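Local coordinates for protein methylaspartate ammonia-lyase (Citrobacter amalonaticus, PDB 1KKO) that catalyses the reversible, magnesium-dependent anti elimination of ammonia from L-threo-3-methylaspartate to give mesaconate, working as a homodimer of enolase-superfamily subunits, at residues 310-313 and 314-317. Residues are numbered along the deposited sequence; the frame is centred on the assembly and turned at random.
Sequences CNTY and QDIV
V317, one turn later in the helix, lays its CG2 methyl over one face of the Y313 ring: CG2 of V317 sits 3.8 Å from the Y313 ring centroid and 28° off the normal, a CH-pi contact displaced toward the rim, with Y313 CZ its closest ring atom. CG of Y313 stands anti to the backbone N, which places the ring alongside the helix where V317 CG2 can reach its face; the ring also meets Y347 and D343 of helix 339-351. The second flat group, the D315 carboxylate, belongs to a capping box that starts helix 313-321, where the loop leaving strand 303-306 of the TIM barrel turns into the helix. T312 is the N-cap: its OG1 accepts from D315 N at 3.0 Å, and the reciprocal bond runs from T312 N to D315 OD2, nearly straight at 170° and reaching the oxygen from above the carboxylate plane, 49° out of it. N311 N is 2.9 Å from D315 OD2 and uses that oxygen's anti lone pair, so two backbone N-H groups fix the carboxylate, while OD1 forms a salt bridge with K281. Together these donors should stabilise the negative charge of D315. The helical pattern begins with I316 N bonding to T312 O and V317 N to Y313 O. Beside the capping box, C310 SG packs on I316 CG1 at 3.7 Å, and I316 reaches on to C348 and L335. The side chain of N311 lies about 6 Å from those of the magnesium ligand D307 and the proton acceptor K331, which places this cap beside the active site. The N311 amide is steeply turned from the D315 carboxylate; N311 ND2 donates to G78 O and, at 3.0 Å, to a water, which returns a weak bond to D315 OD2.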
loop_
_atom_site.group_PDB
_atom_site.type_symbol
_atom_site.label_atom_id
_atom_site.label_comp_id
_atom_site.label_asym_id
_atom_site.label_seq_id
_atom_site.Cartn_x
_atom_site.Cartn_y
_atom_site.Cartn_z
ATOM N N CYS A 310 12.600 15.086 18.514
ATOM C CA CYS A 310 12.270 13.991 19.416
ATOM C C CYS A 310 12.394 12.716 18.595
ATOM O O CYS A 310 11.409 12.200 18.090
ATOM C CB CYS A 310 10.868 14.177 19.966
ATOM S SG CYS A 310 10.472 12.992 21.254
ATOM N N ASN A 311 13.624 12.224 18.458
ATOM C CA ASN A 311 13.922 11.118 17.545
ATOM C C ASN A 311 14.163 9.774 18.203
ATOM O O ASN A 311 13.520 8.780 17.849
ATOM C CB ASN A 311 15.168 11.451 16.711
ATOM C CG ASN A 311 15.024 12.713 15.919
ATOM O OD1 ASN A 311 13.975 12.986 15.326
ATOM N ND2 ASN A 311 16.101 13.493 15.861
ATOM N N THR A 312 15.120 9.735 19.127
ATOM C CA THR A 312 15.566 8.502 19.746
ATOM C C THR A 312 14.797 8.185 21.013
ATOM O O THR A 312 14.049 9.013 21.540
ATOM C CB THR A 312 17.037 8.620 20.147
ATOM O OG1 THR A 312 17.143 9.604 21.185
ATOM C CG2 THR A 312 17.914 9.135 18.983
ATOM N N TYR A 313 15.039 6.987 21.526
ATOM C CA TYR A 313 14.479 6.575 22.811
ATOM C C TYR A 313 14.813 7.622 23.885
ATOM O O TYR A 313 13.926 8.086 24.602
ATOM C CB TYR A 313 15.020 5.198 23.242
ATOM C CG TYR A 313 14.662 4.918 24.678
ATOM C CD1 TYR A 313 13.402 4.481 25.020
ATOM C CD2 TYR A 313 15.562 5.165 25.700
ATOM C CE1 TYR A 313 13.051 4.277 26.337
ATOM C CE2 TYR A 313 15.221 4.952 27.020
ATOM C CZ TYR A 313 13.964 4.501 27.334
ATOM O OH TYR A 313 13.575 4.297 28.655
ATOM N N GLN A 314 16.079 8.018 23.983
ATOM C CA GLN A 314 16.452 8.999 25.005
ATOM C C GLN A 314 15.770 10.347 24.769
ATOM O O GLN A 314 15.368 11.021 25.728
ATOM C CB GLN A 314 17.965 9.165 25.099
ATOM C CG GLN A 314 18.376 10.087 26.257
ATOM C CD GLN A 314 18.022 9.518 27.622
ATOM O OE1 GLN A 314 18.338 8.367 27.918
ATOM N NE2 GLN A 314 17.366 10.322 28.458
ATOM N N ASP A 315 15.619 10.756 23.513
ATOM C CA ASP A 315 14.910 11.988 23.235
ATOM C C ASP A 315 13.498 11.917 23.813
ATOM O O ASP A 315 13.004 12.864 24.411
ATOM C CB ASP A 315 14.780 12.240 21.735
ATOM C CG ASP A 315 16.083 12.536 21.055
ATOM O OD1 ASP A 315 17.088 12.882 21.715
ATOM O OD2 ASP A 315 16.151 12.456 19.808
ATOM N N ILE A 316 12.831 10.797 23.580
ATOM C CA ILE A 316 11.462 10.625 24.040
ATOM C C ILE A 316 11.396 10.710 25.570
ATOM O O ILE A 316 10.513 11.355 26.131
ATOM C CB ILE A 316 10.894 9.304 23.501
ATOM C CG1 ILE A 316 10.722 9.411 21.976
ATOM C CG2 ILE A 316 9.588 8.965 24.195
ATOM C CD1 ILE A 316 10.757 8.095 21.260
ATOM N N VAL A 317 12.340 10.066 26.233
ATOM C CA VAL A 317 12.456 10.149 27.686
ATOM C C VAL A 317 12.604 11.606 28.116
ATOM O O VAL A 317 11.932 12.051 29.056
ATOM C CB VAL A 317 13.643 9.305 28.169
ATOM C CG1 VAL A 317 14.007 9.621 29.612
ATOM C CG2 VAL A 317 13.322 7.837 28.016
HETATM O O HOH W 1 18.524 12.684 17.362
#